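Local coordinates for protein serine protease pet (PDB 4OM9) that acts as a serine protease, probably cleaving host alpha-fodrin, and forms the passenger domain of an autotransporter enterotoxin of enteroaggregative Escherichia coli, at residues 608-614 against 658-664; 292-296 against 310-314; 5-10 against 551-555. The contacts are given in a common frame with arbitrary orientation. Residue numbers count along the deposited sequence, not the author numbering.

The three contacts sample one long parallel beta-helix and the protease domain it carries. Contact 3 spans the greatest sequence separation, joining the N-terminal residues 5-10, in the protease-family region, to the start of helix 552-558, inserted between beta-helix strands. Contact 2 (292-296 against 310-314) is nested within the chain that contact 3 closes, near the start of the beta-helix; contact 1 (608-614 against 658-664) follows both in sequence, further along the spine. The centres of contacts 1 and 2 lie about 62 Å apart, on opposite sides of the chain's centre; the centre of contact 3 is about 45 Å from that of contact 1 and about 52 Å from that of contact 2. Contacts 1 and 2 join neighbouring coils, whereas contact 3 ties the N-terminal loop to a helix more than 500 residues later.

Contact 1 (608-614 against 658-664); sequences KNSVINI and TDGSISI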
loop_
_atom_site.group_PDB
_atom_site.type_symbol
_atom_site.label_atom_id
_atom_site.label_comp_id
_atom_site.label_asym_id
_atom_site.label_seq_id
_atom_site.Cartn_x
_atom_site.Cartn_y
_atom_site.Cartn_z
ATOM N N LYS A 608 -8.584 -22.661 -8.335
ATOM C CA LYS A 608 -9.263 -23.938 -8.376
ATOM C C LYS A 608 -10.205 -24.048 -7.192
ATOM O O LYS A 608 -9.783 -23.884 -6.047
ATOM C CB LYS A 608 -8.249 -25.086 -8.374
ATOM C CG LYS A 608 -8.866 -26.472 -8.398
ATOM C CD LYS A 608 -7.841 -27.534 -8.014
ATOM C CE LYS A 608 -6.652 -27.641 -9.003
ATOM N NZ LYS A 608 -5.510 -26.688 -8.703
ATOM N N ASN A 609 -11.478 -24.320 -7.485
ATOM C CA ASN A 609 -12.515 -24.439 -6.461
ATOM C C ASN A 609 -12.378 -23.364 -5.375
ATOM O O ASN A 609 -12.438 -23.650 -4.183
ATOM C CB ASN A 609 -12.478 -25.832 -5.828
ATOM C CG ASN A 609 -13.642 -26.073 -4.878
ATOM O OD1 ASN A 609 -14.791 -25.730 -5.187
ATOM N ND2 ASN A 609 -13.344 -26.631 -3.699
ATOM N N SER A 610 -12.173 -22.130 -5.811
ATOM C CA SER A 610 -11.877 -21.043 -4.911
ATOM C C SER A 610 -12.721 -19.799 -5.215
ATOM O O SER A 610 -13.250 -19.635 -6.316
ATOM C CB SER A 610 -10.386 -20.693 -4.985
ATOM O OG SER A 610 -9.576 -21.700 -4.414
ATOM N N VAL A 611 -12.834 -18.932 -4.219
ATOM C CA VAL A 611 -13.577 -17.691 -4.341
ATOM C C VAL A 611 -12.629 -16.496 -4.440
ATOM O O VAL A 611 -11.681 -16.372 -3.666
ATOM C CB VAL A 611 -14.545 -17.519 -3.151
ATOM C CG1 VAL A 611 -15.066 -16.105 -3.079
ATOM C CG2 VAL A 611 -15.713 -18.493 -3.295
ATOM N N ILE A 612 -12.874 -15.643 -5.432
ATOM C CA ILE A 612 -12.091 -14.427 -5.617
ATOM C C ILE A 612 -12.969 -13.182 -5.520
ATOM O O ILE A 612 -13.826 -12.932 -6.387
ATOM C CB ILE A 612 -11.381 -14.419 -6.973
ATOM C CG1 ILE A 612 -10.605 -15.721 -7.178
ATOM C CG2 ILE A 612 -10.487 -13.180 -7.103
ATOM C CD1 ILE A 612 -9.743 -15.730 -8.439
ATOM N N ASN A 613 -12.781 -12.413 -4.456
ATOM C CA ASN A 613 -13.511 -11.159 -4.326
ATOM C C ASN A 613 -12.580 -9.982 -4.578
ATOM O O ASN A 613 -11.768 -9.613 -3.727
ATOM C CB ASN A 613 -14.172 -11.055 -2.952
ATOM C CG ASN A 613 -15.151 -12.195 -2.687
ATOM O OD1 ASN A 613 -15.906 -12.607 -3.577
ATOM N ND2 ASN A 613 -15.138 -12.716 -1.460
ATOM N N ILE A 614 -12.666 -9.438 -5.785
ATOM C CA ILE A 614 -11.944 -8.222 -6.140
ATOM C C ILE A 614 -12.758 -7.001 -5.782
ATOM O O ILE A 614 -13.892 -6.845 -6.253
ATOM C CB ILE A 614 -11.629 -8.193 -7.618
ATOM C CG1 ILE A 614 -11.040 -9.548 -8.027
ATOM C CG2 ILE A 614 -10.706 -7.047 -7.924
ATOM C CD1 ILE A 614 -10.176 -9.513 -9.269
ATOM N N THR A 658 -11.268 -22.631 -12.169
ATOM C CA THR A 658 -12.150 -23.772 -12.312
ATOM C C THR A 658 -13.088 -23.764 -11.107
ATOM O O THR A 658 -12.625 -23.721 -9.964
ATOM C CB THR A 658 -11.359 -25.104 -12.390
ATOM O OG1 THR A 658 -10.572 -25.127 -13.589
ATOM C CG2 THR A 658 -12.304 -26.298 -12.395
ATOM N N ASP A 659 -14.395 -23.772 -11.369
ATOM C CA ASP A 659 -15.411 -23.646 -10.320
ATOM C C ASP A 659 -15.221 -22.425 -9.415
ATOM O O ASP A 659 -14.606 -21.442 -9.816
ATOM C CB ASP A 659 -15.438 -24.917 -9.489
ATOM C CG ASP A 659 -15.806 -26.143 -10.323
ATOM O OD1 ASP A 659 -16.854 -26.113 -11.010
ATOM O OD2 ASP A 659 -15.039 -27.124 -10.310
ATOM N N GLY A 660 -15.767 -22.493 -8.201
ATOM C CA GLY A 660 -15.725 -21.385 -7.255
ATOM C C GLY A 660 -16.580 -20.229 -7.757
ATOM O O GLY A 660 -17.615 -20.448 -8.412
ATOM N N SER A 661 -16.117 -18.995 -7.545
ATOM C CA SER A 661 -16.753 -17.817 -8.132
ATOM C C SER A 661 -15.859 -16.566 -8.114
ATOM O O SER A 661 -14.879 -16.511 -7.378
ATOM C CB SER A 661 -18.070 -17.536 -7.408
ATOM O OG SER A 661 -17.822 -17.248 -6.049
ATOM N N ILE A 662 -16.210 -15.574 -8.934
ATOM C CA ILE A 662 -15.478 -14.322 -8.980
ATOM C C ILE A 662 -16.427 -13.149 -8.791
ATOM O O ILE A 662 -17.527 -13.122 -9.361
ATOM C CB ILE A 662 -14.704 -14.136 -10.316
ATOM C CG1 ILE A 662 -13.729 -15.285 -10.543
ATOM C CG2 ILE A 662 -13.947 -12.816 -10.312
ATOM C CD1 ILE A 662 -12.995 -15.208 -11.890
ATOM N N SER A 663 -15.999 -12.170 -8.001
ATOM C CA SER A 663 -16.843 -11.033 -7.674
ATOM C C SER A 663 -16.030 -9.758 -7.752
ATOM O O SER A 663 -14.926 -9.677 -7.208
ATOM C CB SER A 663 -17.441 -11.197 -6.287
ATOM O OG SER A 663 -18.304 -10.142 -5.976
ATOM N N ILE A 664 -16.568 -8.758 -8.436
ATOM C CA ILE A 664 -15.883 -7.485 -8.570
ATOM C C ILE A 664 -16.797 -6.400 -8.023
ATOM O O ILE A 664 -17.904 -6.186 -8.523
ATOM C CB ILE A 664 -15.482 -7.222 -10.026
ATOM C CG1 ILE A 664 -14.623 -8.400 -10.512
ATOM C CG2 ILE A 664 -14.736 -5.905 -10.150
ATOM C CD1 ILE A 664 -14.049 -8.253 -11.899
HETATM O O HOH W 1 -16.734 -24.427 -6.231
HETATM O O HOH W 2 -11.819 -21.159 -8.758
#
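Parallel strands satisfy their backbone polar groups by sharing them between neighbours on two sides, and this pair is a clear example. The axes of strands 611-614 and 661-664 approach to 4.6 Å at an angle of 7°, with Val611 level with Ser661 and Ile614 with Ile664. The ladder alternates: Ser661 N donates to Ser610 O (3.2 Å), Ile612 N to Ser661 O (2.9 Å), Ser663 N to Ile612 O (2.8 Å) and Ile614 N to Ser663 O (2.7 Å). The intervening Val611 and Asn613 bond through their backbones to the preceding coil, at Ser591 and Leu593.

At the corner before the strands, Asn609 N donates to Thr658 O (2.8 Å), and water takes over where the chains part. One molecule donates to Asn609 OD1 (2.6 Å) and accepts from Gly660 N (2.9 Å); another accepts from Ser610 N (3.1 Å) and lies 2.9 Å from Thr658 O, to which it can donate. Asn609 ND2 is hydrogen-bonded to Asp590 OD1, and Asp659 OD1 forms a salt bridge with Arg680. Ser610 OG donates to Lys608 O (2.7 Å) and accepts from Ser591 N. Gly660 has positive phi, and a CB there would clash with Ser610 O.

Beneath the ladder, Ile612 CB packs against Ile662 CG1 at 4.4 Å. Ile614 CB likewise meets Ile664 CG1 at 4.2 Å. Such in-register aliphatic rows inside successive coils characterise the right-handed parallel beta-helix of autotransporter passengers.

Contact 2 (292-296 against 310-314); sequences NKDLV and DLGYG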
loop_
_atom_site.group_PDB
_atom_site.type_symbol
_atom_site.label_atom_id
_atom_site.label_comp_id
_atom_site.label_asym_id
_atom_site.label_seq_id
_atom_site.Cartn_x
_atom_site.Cartn_y
_atom_site.Cartn_z
ATOM N N ASN A 292 35.172 0.582 33.335
ATOM C CA ASN A 292 35.710 0.160 32.048
ATOM C C ASN A 292 35.504 1.151 30.937
ATOM O O ASN A 292 34.483 1.838 30.887
ATOM C CB ASN A 292 35.088 -1.164 31.610
ATOM C CG ASN A 292 35.754 -2.363 32.247
ATOM O OD1 ASN A 292 35.693 -2.547 33.456
ATOM N ND2 ASN A 292 36.372 -3.203 31.428
ATOM N N LYS A 293 36.470 1.189 30.029
ATOM C CA LYS A 293 36.334 1.893 28.766
ATOM C C LYS A 293 35.834 0.977 27.647
ATOM O O LYS A 293 35.755 -0.242 27.821
ATOM C CB LYS A 293 37.673 2.505 28.381
ATOM C CG LYS A 293 38.233 3.364 29.503
ATOM C CD LYS A 293 39.466 4.117 29.076
ATOM C CE LYS A 293 40.240 4.583 30.292
ATOM N NZ LYS A 293 41.213 5.581 29.845
ATOM N N ASP A 294 35.483 1.557 26.503
ATOM C CA ASP A 294 35.270 0.743 25.312
ATOM C C ASP A 294 36.635 0.293 24.807
ATOM O O ASP A 294 37.614 1.051 24.856
ATOM C CB ASP A 294 34.515 1.509 24.213
ATOM C CG ASP A 294 33.161 2.017 24.676
ATOM O OD1 ASP A 294 32.365 1.211 25.218
ATOM O OD2 ASP A 294 32.902 3.242 24.515
ATOM N N LEU A 295 36.711 -0.947 24.343
ATOM C CA LEU A 295 37.894 -1.384 23.641
ATOM C C LEU A 295 37.674 -1.062 22.179
ATOM O O LEU A 295 36.871 -1.704 21.502
ATOM C CB LEU A 295 38.161 -2.875 23.852
ATOM C CG LEU A 295 38.292 -3.284 25.315
ATOM C CD1 LEU A 295 38.718 -4.770 25.459
ATOM C CD2 LEU A 295 39.276 -2.370 26.034
ATOM N N VAL A 296 38.390 -0.055 21.701
ATOM C CA VAL A 296 38.228 0.437 20.342
ATOM C C VAL A 296 39.327 -0.160 19.481
ATOM O O VAL A 296 40.467 0.319 19.495
ATOM C CB VAL A 296 38.273 1.966 20.297
ATOM C CG1 VAL A 296 37.990 2.476 18.897
ATOM C CG2 VAL A 296 37.267 2.543 21.280
ATOM N N ASP A 310 34.246 -9.839 30.901
ATOM C CA ASP A 310 33.140 -9.003 31.300
ATOM C C ASP A 310 33.678 -7.588 31.304
ATOM O O ASP A 310 34.517 -7.245 32.153
ATOM C CB ASP A 310 32.589 -9.392 32.684
ATOM C CG ASP A 310 31.300 -8.618 33.043
ATOM O OD1 ASP A 310 31.040 -7.557 32.432
ATOM O OD2 ASP A 310 30.546 -9.074 33.937
ATOM N N LEU A 311 33.199 -6.784 30.355
ATOM C CA LEU A 311 33.717 -5.442 30.148
ATOM C C LEU A 311 32.957 -4.421 30.963
ATOM O O LEU A 311 33.171 -3.231 30.801
ATOM C CB LEU A 311 33.665 -5.047 28.671
ATOM C CG LEU A 311 34.861 -5.323 27.755
ATOM C CD1 LEU A 311 34.941 -4.256 26.678
ATOM C CD2 LEU A 311 36.191 -5.443 28.505
ATOM N N GLY A 312 32.081 -4.896 31.842
ATOM C CA GLY A 312 31.224 -4.017 32.612
ATOM C C GLY A 312 30.465 -3.032 31.728
ATOM O O GLY A 312 29.666 -3.412 30.870
ATOM N N TYR A 313 30.744 -1.750 31.912
ATOM C CA TYR A 313 30.032 -0.725 31.150
ATOM C C TYR A 313 30.655 -0.503 29.772
ATOM O O TYR A 313 30.063 0.136 28.915
ATOM C CB TYR A 313 30.006 0.586 31.939
ATOM C CG TYR A 313 29.229 0.527 33.237
ATOM C CD1 TYR A 313 27.978 -0.056 33.287
ATOM C CD2 TYR A 313 29.744 1.066 34.410
ATOM C CE1 TYR A 313 27.251 -0.112 34.464
ATOM C CE2 TYR A 313 29.016 1.020 35.596
ATOM C CZ TYR A 313 27.763 0.425 35.607
ATOM O OH TYR A 313 27.016 0.365 36.768
ATOM N N GLY A 314 31.851 -1.031 29.553
ATOM C CA GLY A 314 32.481 -0.964 28.241
ATOM C C GLY A 314 31.943 -2.023 27.275
ATOM O O GLY A 314 31.268 -2.956 27.701
HETATM O O HOH W 3 32.592 -0.770 34.011
HETATM O O HOH W 4 34.238 -5.447 34.443
#
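Strikingly for neighbouring parts of a beta-helix, these two segments share no direct hydrogen bond: water, a CH...O contact and apolar packing join them. Residues 311-314 form a type II' turn, closed by Gly314 N donating to Leu311 O (2.9 Å) and overlapped at its start by an Asx turn in which Asp310 OD1 accepts from Gly312 N (2.9 Å). Gly312 takes positive phi at the turn's second position.

Against this turn lies Asn292, whose CB makes an unusually tight, non-hydrogen-bonded contact of 2.9 Å with Leu311 O. One water accepts from both Asn292 N and Tyr313 N (3.0 Å each); another donates to Asp310 O (2.9 Å) and weakly to Asn292 OD1 (3.4 Å). Gly314 CA approaches Lys293 O at 3.4 Å in a CH...O contact, and a CB on Gly314 would point at that carbonyl and clash. On the apolar side, Leu295 CG meets Leu311 CD1 at 3.7 Å, and Phe316 and Phe336 add to the packing around Leu311.

Regular pairing begins just beyond the turn, where Leu295 bonds to Gly315 and Ile317. The join between the segments thus depends on water and shape, while firm polar links, Asp294 to Arg106 and Arg106 to Tyr313 O, run to the protease-family region.

Contact 3 (5-10 against 551-555); sequences ISKAWA and ENSVN
A loop can be fixed to a distant helix through few but directional bonds. Residues 5-10 are irregular, with phi/psi -107/28, -74/-35 and -103/-57 from Ile5 to Lys7, extended at Ala8 and Trp9 (-84/154, -74/148), and -58/-40 at Ala10. The closest CA pair, Trp9 and Glu551, is 7.7 Å apart; Trp9 has chi1 -87° and chi2 -103°.

Glu551 (phi/psi -107/9) is the N-cap of helix 552-558. With chi1 m, chi2 t and chi3 -49°, its OE2 accepts from Ala10 N at 3.0 Å and lies 3.3 Å from Trp9 CA and 3.4 Å from Trp9 CD1; Ser564 bonds to OE1. Val554 (chi1 p) points toward the loop and packs CG1 on Trp9 CZ2 at 3.9 Å. Asn555 (chi1 m, chi2 -23°) accepts from Trp9 NE1 through OD1 at 3.1 Å, near the indole plane; Thr560 also bonds to OD1.

In this buried tertiary contact, Lys35 balances the Glu551 carboxylate and also bonds Ile5 O and Ala8 O, so protease loop and inserted helix share one polar network.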
loop_
_atom_site.group_PDB
_atom_site.type_symbol
_atom_site.label_atom_id
_atom_site.label_comp_id
_atom_site.label_asym_id
_atom_site.label_seq_id
_atom_site.Cartn_x
_atom_site.Cartn_y
_atom_site.Cartn_z
ATOM N N ILE A 5 -6.202 23.139 22.369
ATOM C CA ILE A 5 -6.961 22.410 21.367
ATOM C C ILE A 5 -8.213 23.160 20.905
ATOM O O ILE A 5 -9.188 22.548 20.480
ATOM C CB ILE A 5 -7.348 21.006 21.890
ATOM C CG1 ILE A 5 -8.268 21.102 23.110
ATOM C CG2 ILE A 5 -6.083 20.227 22.251
ATOM C CD1 ILE A 5 -8.939 19.778 23.500
ATOM N N SER A 6 -8.170 24.491 20.964
ATOM C CA SER A 6 -9.302 25.300 20.519
ATOM C C SER A 6 -9.376 25.286 19.005
ATOM O O SER A 6 -10.459 25.305 18.421
ATOM C CB SER A 6 -9.205 26.749 21.040
ATOM O OG SER A 6 -8.050 27.423 20.560
ATOM N N LYS A 7 -8.213 25.248 18.371
ATOM C CA LYS A 7 -8.147 25.146 16.926
ATOM C C LYS A 7 -7.802 23.719 16.530
ATOM O O LYS A 7 -8.551 23.068 15.795
ATOM C CB LYS A 7 -7.111 26.106 16.348
ATOM C CG LYS A 7 -7.565 27.564 16.281
ATOM C CD LYS A 7 -7.386 28.264 17.610
ATOM C CE LYS A 7 -7.726 29.754 17.511
ATOM N NZ LYS A 7 -6.832 30.494 16.572
ATOM N N ALA A 8 -6.668 23.238 17.037
ATOM C CA ALA A 8 -6.121 21.955 16.628
ATOM C C ALA A 8 -6.745 20.819 17.410
ATOM O O ALA A 8 -7.187 21.001 18.535
ATOM C CB ALA A 8 -4.616 21.946 16.810
ATOM N N TRP A 9 -6.770 19.637 16.819
ATOM C CA TRP A 9 -7.163 18.457 17.582
ATOM C C TRP A 9 -6.061 18.028 18.548
ATOM O O TRP A 9 -4.867 18.186 18.274
ATOM C CB TRP A 9 -7.502 17.300 16.660
ATOM C CG TRP A 9 -8.893 17.283 16.215
ATOM C CD1 TRP A 9 -9.887 16.473 16.671
ATOM C CD2 TRP A 9 -9.469 18.099 15.196
ATOM N NE1 TRP A 9 -11.051 16.743 16.006
ATOM C CE2 TRP A 9 -10.819 17.733 15.085
ATOM C CE3 TRP A 9 -8.970 19.110 14.364
ATOM C CZ2 TRP A 9 -11.687 18.335 14.177
ATOM C CZ3 TRP A 9 -9.824 19.708 13.461
ATOM C CH2 TRP A 9 -11.171 19.325 13.378
ATOM N N ALA A 10 -6.482 17.471 19.673
ATOM C CA ALA A 10 -5.571 17.047 20.712
ATOM C C ALA A 10 -4.564 16.033 20.150
ATOM O O ALA A 10 -3.373 16.088 20.446
ATOM C CB ALA A 10 -6.360 16.461 21.884
ATOM N N GLU A 551 -14.347 17.308 22.017
ATOM C CA GLU A 551 -14.226 17.447 20.570
ATOM C C GLU A 551 -15.406 16.796 19.806
ATOM O O GLU A 551 -15.388 16.695 18.570
ATOM C CB GLU A 551 -12.900 16.846 20.097
ATOM C CG GLU A 551 -11.657 17.424 20.773
ATOM C CD GLU A 551 -10.370 16.853 20.206
ATOM O OE1 GLU A 551 -10.272 15.610 20.087
ATOM O OE2 GLU A 551 -9.465 17.644 19.856
ATOM N N ASN A 552 -16.432 16.373 20.542
ATOM C CA ASN A 552 -17.568 15.659 19.952
ATOM C C ASN A 552 -18.375 16.474 18.932
ATOM O O ASN A 552 -18.708 15.966 17.862
ATOM C CB ASN A 552 -18.504 15.166 21.051
ATOM C CG ASN A 552 -19.806 14.594 20.496
ATOM O OD1 ASN A 552 -19.796 13.624 19.736
ATOM N ND2 ASN A 552 -20.933 15.189 20.882
ATOM N N SER A 553 -18.675 17.733 19.254
ATOM C CA SER A 553 -19.479 18.591 18.386
ATOM C C SER A 553 -18.853 18.786 17.022
ATOM O O SER A 553 -19.513 18.576 16.008
ATOM C CB SER A 553 -19.709 19.962 19.041
ATOM O OG SER A 553 -20.401 19.805 20.262
ATOM N N VAL A 554 -17.588 19.194 16.999
ATOM C CA VAL A 554 -16.889 19.424 15.743
ATOM C C VAL A 554 -16.679 18.110 14.994
ATOM O O VAL A 554 -16.585 18.094 13.766
ATOM C CB VAL A 554 -15.525 20.126 15.962
ATOM C CG1 VAL A 554 -14.523 19.193 16.649
ATOM C CG2 VAL A 554 -14.956 20.621 14.637
ATOM N N ASN A 555 -16.619 17.006 15.733
ATOM C CA ASN A 555 -16.473 15.695 15.120
ATOM C C ASN A 555 -17.807 15.228 14.536
ATOM O O ASN A 555 -17.840 14.565 13.508
ATOM C CB ASN A 555 -15.933 14.665 16.129
ATOM C CG ASN A 555 -14.407 14.720 16.287
ATOM O OD1 ASN A 555 -13.686 15.192 15.403
ATOM N ND2 ASN A 555 -13.916 14.218 17.415
#